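Chorismate synthase (Aquifex aeolicus, PDB 1Q1L) probably catalyses, with reduced FMN as cofactor, the elimination of phosphate from 5-enolpyruvylshikimate-3-phosphate to give chorismate, the last step of the chorismate pathway. Local coordinates at residues G160-S165 / K189-H194; A185-L190 / G314-V319. One frame throughout, in Å; residues are numbered along the deposited sequence. Where two conformers were deposited one is given.

Interaction 1: G160-S165 / K189-H194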
ATOM      1  N   GLY A 160       7.579 -10.312  25.757  1.00 33.51           N
ATOM      2  CA  GLY A 160       7.141 -11.540  26.395  1.00 33.90           C
ATOM      3  C   GLY A 160       6.231 -12.388  25.529  1.00 35.20           C
ATOM      4  O   GLY A 160       5.663 -13.380  26.001  1.00 34.89           O
ATOM      5  N   ILE A 161       6.100 -12.010  24.258  1.00 33.32           N
ATOM      6  CA  ILE A 161       5.248 -12.741  23.322  1.00 32.54           C
ATOM      7  C   ILE A 161       6.020 -13.924  22.735  1.00 34.34           C
ATOM      8  O   ILE A 161       7.065 -13.760  22.106  1.00 34.58           O
ATOM      9  CB  ILE A 161       4.722 -11.798  22.202  1.00 32.14           C
ATOM     10  CG1 ILE A 161       3.722 -10.797  22.807  1.00 31.08           C
ATOM     11  CG2 ILE A 161       4.082 -12.604  21.080  1.00 30.52           C
ATOM     12  CD1 ILE A 161       3.259  -9.702  21.859  1.00 30.24           C
ATOM     13  N   LYS A 162       5.494 -15.122  22.963  0.50 32.87           N
ATOM     14  CA  LYS A 162       6.156 -16.405  22.463  0.50 32.88           C
ATOM     15  C   LYS A 162       5.285 -17.127  21.285  0.50 32.99           C
ATOM     16  O   LYS A 162       3.985 -17.269  21.386  0.50 32.44           O
ATOM     17  CB  LYS A 162       6.418 -17.487  23.768  0.50 36.65           C
ATOM     18  CG  LYS A 162       7.341 -16.760  25.178  0.50 41.73           C
ATOM     19  CD  LYS A 162       7.382 -17.891  26.637  0.50 43.93           C
ATOM     20  CE  LYS A 162       8.064 -17.055  28.135  0.50 47.26           C
ATOM     21  NZ  LYS A 162       7.224 -15.615  28.537  0.50 52.35           N
ATOM     22  N   ILE A 163       5.981 -17.558  20.242  1.00 30.80           N
ATOM     23  CA  ILE A 163       5.337 -18.221  19.136  1.00 31.26           C
ATOM     24  C   ILE A 163       5.903 -19.629  19.052  1.00 30.72           C
ATOM     25  O   ILE A 163       7.099 -19.838  19.246  1.00 32.37           O
ATOM     26  CB  ILE A 163       5.567 -17.430  17.833  1.00 29.46           C
ATOM     27  CG1 ILE A 163       4.771 -16.116  17.919  1.00 33.01           C
ATOM     28  CG2 ILE A 163       5.183 -18.264  16.641  1.00 25.19           C
ATOM     29  CD1 ILE A 163       4.750 -15.301  16.665  1.00 35.60           C
ATOM     30  N   GLY A 164       5.034 -20.598  18.796  1.00 29.56           N
ATOM     31  CA  GLY A 164       5.482 -21.970  18.699  1.00 26.49           C
ATOM     32  C   GLY A 164       4.496 -22.757  17.882  1.00 26.96           C
ATOM     33  O   GLY A 164       3.487 -22.203  17.441  1.00 27.30           O
ATOM     34  N   SER A 165       4.772 -24.045  17.691  1.00 26.62           N
ATOM     35  CA  SER A 165       3.892 -24.898  16.910  1.00 26.72           C
ATOM     36  C   SER A 165       4.237 -26.372  17.091  1.00 27.47           C
ATOM     37  O   SER A 165       5.177 -26.730  17.800  1.00 26.99           O
ATOM     38  CB  SER A 165       4.001 -24.544  15.426  1.00 25.23           C
ATOM     39  OG  SER A 165       5.290 -24.861  14.929  1.00 22.96           O
ATOM     40  N   LYS A 189       0.417 -25.757  28.498  1.00 37.20           N
ATOM     41  CA  LYS A 189       0.311 -26.952  27.659  1.00 38.29           C
ATOM     42  C   LYS A 189       0.862 -26.702  26.257  1.00 36.18           C
ATOM     43  O   LYS A 189       1.682 -27.472  25.749  1.00 35.87           O
ATOM     44  CB  LYS A 189      -1.147 -27.411  27.543  1.00 40.06           C
ATOM     45  CG  LYS A 189      -1.632 -28.296  28.669  1.00 43.81           C
ATOM     46  CD  LYS A 189      -3.010 -28.860  28.345  1.00 48.17           C
ATOM     47  CE  LYS A 189      -3.490 -29.837  29.411  1.00 51.37           C
ATOM     48  NZ  LYS A 189      -4.805 -30.445  29.048  1.00 53.38           N
ATOM     49  N   LEU A 190       0.390 -25.630  25.630  1.00 35.00           N
ATOM     50  CA  LEU A 190       0.836 -25.266  24.286  1.00 32.20           C
ATOM     51  C   LEU A 190       2.360 -25.198  24.257  1.00 31.78           C
ATOM     52  O   LEU A 190       3.009 -25.833  23.424  1.00 30.08           O
ATOM     53  CB  LEU A 190       0.232 -23.913  23.888  1.00 30.76           C
ATOM     54  CG  LEU A 190      -1.285 -23.947  23.634  1.00 29.45           C
ATOM     55  CD1 LEU A 190      -1.857 -22.542  23.588  1.00 28.81           C
ATOM     56  CD2 LEU A 190      -1.554 -24.675  22.331  1.00 27.56           C
ATOM     57  N   LEU A 191       2.926 -24.437  25.186  1.00 34.44           N
ATOM     58  CA  LEU A 191       4.376 -24.293  25.254  1.00 37.29           C
ATOM     59  C   LEU A 191       5.002 -25.667  25.436  1.00 37.90           C
ATOM     60  O   LEU A 191       6.047 -25.972  24.858  1.00 39.16           O
ATOM     61  CB  LEU A 191       4.770 -23.375  26.415  1.00 37.46           C
ATOM     62  CG  LEU A 191       6.245 -22.950  26.443  1.00 41.92           C
ATOM     63  CD1 LEU A 191       6.610 -22.298  25.115  1.00 41.47           C
ATOM     64  CD2 LEU A 191       6.500 -21.989  27.600  1.00 40.16           C
ATOM     65  N   SER A 192       4.342 -26.494  26.238  1.00 37.66           N
ATOM     66  CA  SER A 192       4.804 -27.846  26.512  1.00 38.26           C
ATOM     67  C   SER A 192       4.873 -28.663  25.227  1.00 37.01           C
ATOM     68  O   SER A 192       5.871 -29.336  24.957  1.00 36.46           O
ATOM     69  CB  SER A 192       3.856 -28.525  27.507  1.00 40.81           C
ATOM     70  OG  SER A 192       4.132 -29.908  27.622  1.00 46.01           O
ATOM     71  N   TYR A 193       3.806 -28.607  24.437  1.00 35.52           N
ATOM     72  CA  TYR A 193       3.758 -29.350  23.188  1.00 34.85           C
ATOM     73  C   TYR A 193       4.822 -28.872  22.207  1.00 34.74           C
ATOM     74  O   TYR A 193       5.395 -29.668  21.465  1.00 32.55           O
ATOM     75  CB  TYR A 193       2.369 -29.234  22.549  1.00 36.69           C
ATOM     76  CG  TYR A 193       1.267 -29.892  23.354  1.00 38.53           C
ATOM     77  CD1 TYR A 193       1.511 -31.061  24.081  1.00 41.64           C
ATOM     78  CD2 TYR A 193      -0.025 -29.374  23.361  1.00 39.47           C
ATOM     79  CE1 TYR A 193       0.493 -31.697  24.789  1.00 41.70           C
ATOM     80  CE2 TYR A 193      -1.052 -30.001  24.066  1.00 41.04           C
ATOM     81  CZ  TYR A 193      -0.785 -31.162  24.775  1.00 42.01           C
ATOM     82  OH  TYR A 193      -1.796 -31.800  25.452  1.00 41.10           O
ATOM     83  N   HIS A 194       5.086 -27.569  22.199  1.00 35.21           N
ATOM     84  CA  HIS A 194       6.099 -27.031  21.305  1.00 34.54           C
ATOM     85  C   HIS A 194       7.477 -27.530  21.724  1.00 35.57           C
ATOM     86  O   HIS A 194       8.288 -27.927  20.882  1.00 34.50           O
ATOM     87  CB  HIS A 194       6.073 -25.498  21.321  1.00 34.73           C
ATOM     88  CG  HIS A 194       7.189 -24.872  20.546  1.00 34.47           C
ATOM     89  ND1 HIS A 194       8.376 -24.486  21.130  1.00 35.37           N
ATOM     90  CD2 HIS A 194       7.313 -24.603  19.226  1.00 31.14           C
ATOM     91  CE1 HIS A 194       9.185 -24.007  20.203  1.00 33.81           C
ATOM     92  NE2 HIS A 194       8.565 -24.068  19.038  1.00 34.15           N
TER
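H194 brings its imidazole against the backbone of G164 and S165. CD2 carries the approach: it lies 3.3 Å from G164 CA and 3.0 Å from S165 N. S165 N lies at the ring edge, G164 CA obliquely to it; the S165 N distance is shorter than an ordinary van der Waals contact, so the ring's orientation is best taken with caution. No hydrogen bond joins the segments. CG, anti to the backbone N (chi1 173°), starts the ring toward the strand. Glycine at 164 matters, since a CB there would clash with H194 CD2. An alanine at H194 would keep CB near S165 O but would probably open a gap beside G164 CA and S165 N. At the exposed margin, K162 CD lies 4.3 Å from L191 CD2, a loose contact. Further out, H194 touches F234 and R203, while S165 points away from the helix and hydrogen-bonds through OG to E364. I163, also directed away, packs on helices 142-157 and 356-379. The axes of helix residues 189-194 and strand residues 162-165 approach to 7.5 Å at 57°. Helix 187-197 covers the sheet face opposite those two helices, in a beta-alpha-beta sandwich fold.

Interaction 2: A185-L190 / G314-V319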
ATOM      1  N   ALA A 185      -6.698 -23.162  25.427  1.00 33.13           N
ATOM      2  CA  ALA A 185      -6.774 -22.140  26.460  1.00 33.21           C
ATOM      3  C   ALA A 185      -5.719 -22.362  27.531  1.00 33.94           C
ATOM      4  O   ALA A 185      -5.815 -21.805  28.619  1.00 37.52           O
ATOM      5  CB  ALA A 185      -8.161 -22.146  27.089  1.00 33.69           C
ATOM      6  N   ASN A 186      -4.700 -23.155  27.220  1.00 34.63           N
ATOM      7  CA  ASN A 186      -3.667 -23.460  28.202  1.00 35.77           C
ATOM      8  C   ASN A 186      -2.243 -23.141  27.730  1.00 35.07           C
ATOM      9  O   ASN A 186      -1.587 -23.978  27.109  1.00 32.74           O
ATOM     10  CB  ASN A 186      -3.762 -24.942  28.575  1.00 37.49           C
ATOM     11  CG  ASN A 186      -3.065 -25.260  29.871  1.00 40.27           C
ATOM     12  OD1 ASN A 186      -1.946 -24.809  30.119  1.00 42.83           O
ATOM     13  ND2 ASN A 186      -3.720 -26.055  30.710  1.00 43.42           N
ATOM     14  N   PRO A 187      -1.744 -21.930  28.039  1.00 35.50           N
ATOM     15  CA  PRO A 187      -0.393 -21.511  27.644  1.00 37.56           C
ATOM     16  C   PRO A 187       0.680 -22.544  28.003  1.00 39.18           C
ATOM     17  O   PRO A 187       1.516 -22.898  27.170  1.00 40.49           O
ATOM     18  CB  PRO A 187      -0.208 -20.198  28.402  1.00 35.94           C
ATOM     19  CG  PRO A 187      -1.587 -19.634  28.411  1.00 36.98           C
ATOM     20  CD  PRO A 187      -2.433 -20.846  28.762  1.00 35.85           C
ATOM     21  N   GLU A 188       0.649 -23.027  29.240  1.00 40.21           N
ATOM     22  CA  GLU A 188       1.618 -24.014  29.703  1.00 39.91           C
ATOM     23  C   GLU A 188       1.606 -25.268  28.837  1.00 37.88           C
ATOM     24  O   GLU A 188       2.661 -25.793  28.480  1.00 39.85           O
ATOM     25  CB  GLU A 188       1.338 -24.394  31.163  1.00 43.38           C
ATOM     26  CG  GLU A 188       1.474 -23.247  32.156  1.00 46.76           C
ATOM     27  CD  GLU A 188       0.475 -22.128  31.914  1.00 50.01           C
ATOM     28  OE1 GLU A 188      -0.737 -22.420  31.807  1.00 52.18           O
ATOM     29  OE2 GLU A 188       0.900 -20.953  31.837  1.00 53.08           O
ATOM     30  N   LYS A 189       0.417 -25.757  28.498  1.00 37.20           N
ATOM     31  CA  LYS A 189       0.311 -26.952  27.659  1.00 38.29           C
ATOM     32  C   LYS A 189       0.862 -26.702  26.257  1.00 36.18           C
ATOM     33  O   LYS A 189       1.682 -27.472  25.749  1.00 35.87           O
ATOM     34  CB  LYS A 189      -1.147 -27.411  27.543  1.00 40.06           C
ATOM     35  CG  LYS A 189      -1.632 -28.296  28.669  1.00 43.81           C
ATOM     36  CD  LYS A 189      -3.010 -28.860  28.345  1.00 48.17           C
ATOM     37  CE  LYS A 189      -3.490 -29.837  29.411  1.00 51.37           C
ATOM     38  NZ  LYS A 189      -4.805 -30.445  29.048  1.00 53.38           N
ATOM     39  N   LEU A 190       0.390 -25.630  25.630  1.00 35.00           N
ATOM     40  CA  LEU A 190       0.836 -25.266  24.286  1.00 32.20           C
ATOM     41  C   LEU A 190       2.360 -25.198  24.257  1.00 31.78           C
ATOM     42  O   LEU A 190       3.009 -25.833  23.424  1.00 30.08           O
ATOM     43  CB  LEU A 190       0.232 -23.913  23.888  1.00 30.76           C
ATOM     44  CG  LEU A 190      -1.285 -23.947  23.634  1.00 29.45           C
ATOM     45  CD1 LEU A 190      -1.857 -22.542  23.588  1.00 28.81           C
ATOM     46  CD2 LEU A 190      -1.554 -24.675  22.331  1.00 27.56           C
ATOM     47  N   GLY A 314      -6.443 -11.725  23.915  1.00 30.33           N
ATOM     48  CA  GLY A 314      -5.630 -11.690  25.102  1.00 28.45           C
ATOM     49  C   GLY A 314      -5.396 -13.160  25.371  1.00 29.53           C
ATOM     50  O   GLY A 314      -4.457 -13.524  26.063  1.00 33.28           O
HETATM   51  N   MSE A 315      -6.265 -14.010  24.821  1.00 28.11           N
HETATM   52  CA  MSE A 315      -6.116 -15.451  24.971  1.00 29.63           C
HETATM   53  C   MSE A 315      -5.071 -15.873  23.939  1.00 30.96           C
HETATM   54  O   MSE A 315      -4.709 -15.089  23.056  1.00 32.42           O
HETATM   55  CB  MSE A 315      -7.442 -16.177  24.699  1.00 27.50           C
HETATM   56  CG  MSE A 315      -8.525 -15.933  25.757  1.00 31.03           C
HETATM   57 SE   MSE A 315      -7.939 -16.418  27.554  1.00 38.55          SE
HETATM   58  CE  MSE A 315      -8.152 -18.337  27.418  1.00 30.53           C
ATOM     59  N   PRO A 316      -4.568 -17.110  24.038  1.00 28.72           N
ATOM     60  CA  PRO A 316      -3.562 -17.556  23.072  1.00 30.10           C
ATOM     61  C   PRO A 316      -4.102 -17.532  21.649  1.00 30.35           C
ATOM     62  O   PRO A 316      -5.260 -17.903  21.408  1.00 30.39           O
ATOM     63  CB  PRO A 316      -3.252 -18.984  23.524  1.00 28.85           C
ATOM     64  CG  PRO A 316      -3.547 -18.952  24.993  1.00 29.14           C
ATOM     65  CD  PRO A 316      -4.816 -18.145  25.054  1.00 28.93           C
ATOM     66  N   ILE A 317      -3.276 -17.080  20.712  1.00 27.82           N
ATOM     67  CA  ILE A 317      -3.682 -17.075  19.310  1.00 28.22           C
ATOM     68  C   ILE A 317      -3.414 -18.496  18.841  1.00 26.93           C
ATOM     69  O   ILE A 317      -2.309 -19.016  19.013  1.00 26.13           O
ATOM     70  CB  ILE A 317      -2.829 -16.119  18.454  1.00 27.99           C
ATOM     71  CG1 ILE A 317      -2.908 -14.700  19.014  1.00 28.93           C
ATOM     72  CG2 ILE A 317      -3.296 -16.177  17.007  1.00 28.65           C
ATOM     73  CD1 ILE A 317      -4.315 -14.152  19.126  1.00 29.43           C
ATOM     74  N   VAL A 318      -4.419 -19.136  18.264  1.00 25.31           N
ATOM     75  CA  VAL A 318      -4.243 -20.507  17.809  1.00 24.60           C
ATOM     76  C   VAL A 318      -4.742 -20.658  16.396  1.00 23.73           C
ATOM     77  O   VAL A 318      -5.902 -20.366  16.099  1.00 25.27           O
ATOM     78  CB  VAL A 318      -4.988 -21.495  18.719  1.00 24.74           C
ATOM     79  CG1 VAL A 318      -4.837 -22.925  18.181  1.00 25.47           C
ATOM     80  CG2 VAL A 318      -4.445 -21.397  20.129  1.00 25.49           C
ATOM     81  N   VAL A 319      -3.855 -21.133  15.531  1.00 22.02           N
ATOM     82  CA  VAL A 319      -4.166 -21.307  14.123  1.00 22.61           C
ATOM     83  C   VAL A 319      -3.893 -22.733  13.671  1.00 21.64           C
ATOM     84  O   VAL A 319      -2.837 -23.286  13.962  1.00 23.70           O
ATOM     85  CB  VAL A 319      -3.303 -20.345  13.269  1.00 18.75           C
ATOM     86  CG1 VAL A 319      -3.795 -20.320  11.855  1.00 19.26           C
ATOM     87  CG2 VAL A 319      -3.318 -18.960  13.889  1.00 23.13           C
TER
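P187 and P316 meet through their pyrrolidine rings, CG to CG at 4.0 Å, the two side chains crossing at about a right angle. Each ring offers CG as its point of touch. The neighbouring carbon of the P316 ring serves a second partner: its CB lies 3.8 Å from L190 CD1, and these side chains again cross at about a right angle. P316 is therefore gripped by the first turn of the helix at two adjacent carbons. L190 points toward the strand segment, with CG anti to its carbonyl carbon (chi1 -70°), and the same CD1 approaches V318 CG2 more loosely at 4.5 Å. Selenomethionine M315 adds a third patch: its chain bends at chi2 and chi3, which carries CE back to 3.8 Å from A185 CB. Every one of these contacts is apolar, and no hydrogen bond crosses between the segments. N186 takes no part across the contact; its side chain works within its own segment: as N-cap, it accepts K189 N at OD1 (3.0 Å), the donor standing above the carbonyl plane. That bond fixes the start of the helix from which P187 and L190 project. P187, L190 and P316 all touch L236 of strand 229-236, while I317 turns to the other face and packs on I256 of helix 252-261. The beginning of helix 187-197 thus packs on the residues leading into strand 317-323, whose neighbours in the antiparallel sheet are strands 229-236 and 266-271.

Interactions 1 and 2 use successive parts of helix 187-197, sharing K189 and L190, and their centres lie about 8 Å apart. The first turn of the helix packs on P316, just before strand 317-323, and loosely on V318, and H194, farther along, rests on strand 162-170. Both contacts also meet strand 229-236, which lies between the other two strands in the same antiparallel sheet, so the helix spans three strands. Interaction 2 is plain structural packing away from the annotated sites. Interaction 1 comes closer to one, the side chain of S165 lying about 10 Å from that of R47, predicted to bind NADP(+).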